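PDB 2FJC: antigen TpF1 from Treponema pallidum, which binds iron as a mini-ferritin of the Dps family, probably oxidising it and storing the ferric mineral inside a hollow shell of twelve subunits. Local coordinates for the interface of chains A and B. Numbering follows the deposited sequence. Chains: chain A/B, Antigen TpF1.

Contact 1: the interface of chains A and B. Residues chain A 26-27, 30, 80, 91; chain B 30, 80, 83.
The phenol ring of B:Tyr83 turns its edge to A:Ile30, whose terminal methyl CD1 lies in the ring plane, 3.6 Å from CE2. These two side chains run past each other in opposite directions, and CG2 of A:Ile30 also nears the same ring corner. The methyl CE of A:Met80 adds a contact at ring carbon CD2 of B:Tyr83. The other flat group, the carboxylate of A:Glu91, meets the backbone at the start of helix 80-86 of chain B: B:Met80 N donates a hydrogen bond to OE2 (2.6 Å, 159° at H), reaching the syn side but 22° out of the carboxylate plane. This position at the first residue of a helix would probably stabilise a negative charge on A:Glu91. With its chain extended beyond CG (chi2 -179°), B:Met80 lies along helix 8-38 of chain A: its CG meets A:Ile30 CD1 at 3.6 Å, and its methyl CE reaches A:Gly26 and A:Val27, 3.8 Å from A:Val27 CA. The two methionines also cross each other obliquely, the sulfur SD of B:Met80 lying 3.7 Å from A:Met80 CB. A:Met80 in turn packs its CG on the terminal methyl CD1 of B:Ile30, 3.5 Å away. The patch thus interlocks the Met80 side chains that begin the two copies of helix 80-86 in an apolar core with a helix-capping carboxylate at its rim, holding together the two-fold dimer from which the Dps shell is built.

Contact 2: the interface of chains A and B. Residues chain A 62-63, 66-67, 76-77, 83; chain B 33, 37.
This is a two-fold dimer interface of the Dps family, in which helix 7-38 of one subunit lies against helix 44-71 of the other; it joins subunits of the shell and brings both to the ferroxidase-type iron site. Chain A supplies the iron-binding acidic residues A:Asp63 and A:Glu67, four residues apart on one helix, and chain B places B:Trp37 and B:His33 beside them. The indole of B:Trp37 inserts between helix 44-71 and the 76-83 stretch of chain A. Its NE1 donates a hydrogen bond to A:Asp63 OD1 (3.2 Å, 150° at H); the acceptor lies close to the indole plane, but the N-H meets the syn side of the oxygen 33° out of the carboxylate plane. Tying down this oxygen should limit rotation of an iron-binding carboxylate. One indole face receives two methyl groups: A:Ala66 CB sits over the six-membered ring, 3.8 Å from its centroid, in a CH-pi contact, and A:Ala76 CB lies near the rim. The backbone oxygen of B:His33, from the preceding helical turn, approaches the opposite face. At the indole edge, in plane, are A:Phe62 CZ, 3.5 Å from CH2, and the hydroxyl OH of A:Tyr83, 3.7 Å from CZ3. That hydroxyl is fixed within chain A by a hydrogen bond to the backbone oxygen of A:Pro77 (2.6 Å), tilted from the carbonyl plane. The phenyl of A:Phe62, its CG anti to the backbone N (chi1 173°), swings toward chain B and touches both aromatic partners at its CE2 corner. Toward B:His33 it makes an edge-to-face pair, with the imidazole CD2 in the phenyl plane, 3.5 Å from CE2. The imidazole NE2 stays 4.2 Å from A:Asp63 OD1, near the carboxylate but not in contact with it.

Contact 1: the interface of chains A and B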
# COMPACT_ATOMS: atom_id res chain seq x y z
N GLY A 26 26.07 -12.05 -16.80
CA GLY A 26 25.23 -13.12 -17.31
C GLY A 26 25.65 -14.46 -16.74
O GLY A 26 24.81 -15.23 -16.25
N VAL A 27 26.94 -14.73 -16.77
CA VAL A 27 27.48 -15.97 -16.25
C VAL A 27 27.25 -16.08 -14.73
O VAL A 27 26.88 -17.13 -14.22
CB VAL A 27 29.00 -16.07 -16.55
CG1 VAL A 27 29.60 -17.26 -15.80
CG2 VAL A 27 29.21 -16.23 -18.05
N ILE A 30 23.60 -17.11 -13.62
CA ILE A 30 23.29 -18.53 -13.61
C ILE A 30 24.09 -19.27 -12.55
O ILE A 30 23.59 -20.20 -11.92
CB ILE A 30 23.51 -19.12 -15.00
CG1 ILE A 30 22.36 -18.66 -15.90
CG2 ILE A 30 23.58 -20.65 -14.93
CD1 ILE A 30 22.51 -19.07 -17.34
N MET A 80 24.32 -16.95 -24.80
CA MET A 80 25.21 -17.64 -23.88
C MET A 80 26.53 -17.95 -24.59
O MET A 80 27.60 -17.95 -23.97
CB MET A 80 24.57 -18.92 -23.37
CG MET A 80 23.31 -18.68 -22.57
SD MET A 80 22.56 -20.20 -21.99
CE MET A 80 21.28 -19.55 -20.94
N GLU A 91 32.20 -21.06 -14.87
CA GLU A 91 30.90 -21.57 -14.46
C GLU A 91 31.08 -22.63 -13.38
O GLU A 91 32.13 -23.27 -13.31
CB GLU A 91 30.15 -22.16 -15.65
CG GLU A 91 29.87 -21.15 -16.75
CD GLU A 91 28.70 -21.55 -17.64
OE1 GLU A 91 28.81 -22.56 -18.37
OE2 GLU A 91 27.67 -20.84 -17.60
N ILE B 30 17.69 -15.33 -22.08
CA ILE B 30 18.67 -14.43 -22.68
C ILE B 30 18.26 -14.02 -24.09
O ILE B 30 18.51 -12.88 -24.50
CB ILE B 30 20.06 -15.09 -22.68
CG1 ILE B 30 20.59 -15.09 -21.25
CG2 ILE B 30 21.01 -14.37 -23.64
CD1 ILE B 30 21.87 -15.88 -21.07
N MET B 80 25.67 -22.26 -18.37
CA MET B 80 25.33 -22.00 -19.75
C MET B 80 25.84 -23.14 -20.62
O MET B 80 25.20 -23.51 -21.61
CB MET B 80 25.94 -20.68 -20.20
CG MET B 80 25.33 -19.48 -19.51
SD MET B 80 26.02 -17.92 -20.06
CE MET B 80 25.04 -16.77 -19.10
N TYR B 83 23.29 -25.76 -20.52
CA TYR B 83 22.08 -25.30 -21.21
C TYR B 83 22.25 -25.37 -22.71
O TYR B 83 21.36 -25.86 -23.42
CB TYR B 83 21.72 -23.88 -20.80
CG TYR B 83 21.37 -23.74 -19.33
CD1 TYR B 83 20.84 -24.82 -18.63
CD2 TYR B 83 21.56 -22.54 -18.66
CE1 TYR B 83 20.51 -24.70 -17.28
CE2 TYR B 83 21.23 -22.41 -17.32
CZ TYR B 83 20.71 -23.49 -16.64
OH TYR B 83 20.36 -23.37 -15.30

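Contact 2: the interface of chains A and B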
# COMPACT_ATOMS: atom_id res chain seq x y z
N PHE A 62 23.10 -6.26 -14.89
CA PHE A 62 23.21 -6.88 -16.20
C PHE A 62 22.45 -6.03 -17.20
O PHE A 62 22.97 -5.64 -18.25
CB PHE A 62 22.58 -8.27 -16.14
CG PHE A 62 22.47 -8.97 -17.47
CD1 PHE A 62 23.59 -9.58 -18.05
CD2 PHE A 62 21.23 -9.09 -18.10
CE1 PHE A 62 23.47 -10.30 -19.24
CE2 PHE A 62 21.10 -9.82 -19.30
CZ PHE A 62 22.23 -10.43 -19.86
N ASP A 63 21.21 -5.72 -16.85
CA ASP A 63 20.33 -4.95 -17.71
C ASP A 63 20.72 -3.48 -17.88
O ASP A 63 20.69 -2.96 -18.99
CB ASP A 63 18.90 -5.08 -17.18
CG ASP A 63 17.86 -4.89 -18.26
OD1 ASP A 63 18.01 -5.50 -19.35
OD2 ASP A 63 16.88 -4.14 -18.02
N ALA A 66 23.99 -3.25 -20.00
CA ALA A 66 23.72 -3.60 -21.39
C ALA A 66 23.06 -2.41 -22.09
O ALA A 66 23.40 -2.09 -23.22
CB ALA A 66 22.81 -4.83 -21.47
N GLU A 67 22.13 -1.77 -21.40
CA GLU A 67 21.43 -0.61 -21.95
C GLU A 67 22.35 0.59 -22.12
O GLU A 67 22.15 1.40 -23.02
CB GLU A 67 20.27 -0.19 -21.05
CG GLU A 67 18.97 -0.92 -21.34
CD GLU A 67 17.91 -0.60 -20.30
OE1 GLU A 67 17.92 0.54 -19.78
OE2 GLU A 67 17.07 -1.50 -20.03
N ALA A 76 24.65 -4.97 -27.56
CA ALA A 76 25.04 -5.77 -26.42
C ALA A 76 25.14 -7.26 -26.73
O ALA A 76 24.35 -7.80 -27.51
CB ALA A 76 24.06 -5.54 -25.27
N PRO A 77 26.12 -7.94 -26.12
CA PRO A 77 26.26 -9.38 -26.36
C PRO A 77 24.97 -9.98 -25.81
O PRO A 77 24.58 -9.71 -24.67
CB PRO A 77 27.50 -9.75 -25.55
CG PRO A 77 27.52 -8.74 -24.46
CD PRO A 77 27.14 -7.47 -25.17
N TYR A 83 28.57 -14.91 -24.23
CA TYR A 83 28.96 -14.73 -22.84
C TYR A 83 30.08 -15.67 -22.45
O TYR A 83 31.05 -15.25 -21.79
CB TYR A 83 27.77 -14.92 -21.89
CG TYR A 83 26.65 -13.90 -22.08
CD1 TYR A 83 26.92 -12.63 -22.58
CD2 TYR A 83 25.33 -14.23 -21.78
CE1 TYR A 83 25.90 -11.70 -22.78
CE2 TYR A 83 24.30 -13.31 -21.97
CZ TYR A 83 24.59 -12.05 -22.47
OH TYR A 83 23.57 -11.15 -22.70
N HIS B 33 16.07 -11.12 -23.94
CA HIS B 33 16.78 -9.88 -23.66
C HIS B 33 17.30 -9.34 -24.97
O HIS B 33 17.30 -8.12 -25.21
CB HIS B 33 17.95 -10.09 -22.71
CG HIS B 33 17.57 -10.07 -21.26
ND1 HIS B 33 16.88 -11.11 -20.66
CD2 HIS B 33 17.77 -9.14 -20.30
CE1 HIS B 33 16.68 -10.81 -19.38
NE2 HIS B 33 17.21 -9.63 -19.14
N TRP B 37 16.51 -5.69 -26.24
CA TRP B 37 17.49 -4.65 -26.50
C TRP B 37 17.62 -4.19 -27.94
O TRP B 37 17.86 -3.01 -28.21
CB TRP B 37 18.90 -5.09 -26.08
CG TRP B 37 19.07 -5.42 -24.63
CD1 TRP B 37 18.53 -4.76 -23.57
CD2 TRP B 37 19.87 -6.48 -24.09
NE1 TRP B 37 18.96 -5.33 -22.39
CE2 TRP B 37 19.78 -6.39 -22.69
CE3 TRP B 37 20.66 -7.49 -24.66
CZ2 TRP B 37 20.45 -7.28 -21.83
CZ3 TRP B 37 21.34 -8.37 -23.81
CH2 TRP B 37 21.22 -8.26 -22.41

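The C-alpha centres of contact 1 and contact 2 are about 13 Å apart on the same two-fold dimer interface. Helix 80-86 takes part in both: B:Tyr83 serves contact 1 and A:Tyr83 contact 2, so by symmetry each copy of this tyrosine works at both places, ring edge in one and hydroxyl in the other. The first long helix (8-38 in chain A, 7-38 in chain B) is likewise shared, through residues 26-30 in contact 1 and 33-37, near its C-terminal end, in contact 2. The apolar patch and the iron-site side are thus linked, and dimer assembly and iron-site geometry may be coupled.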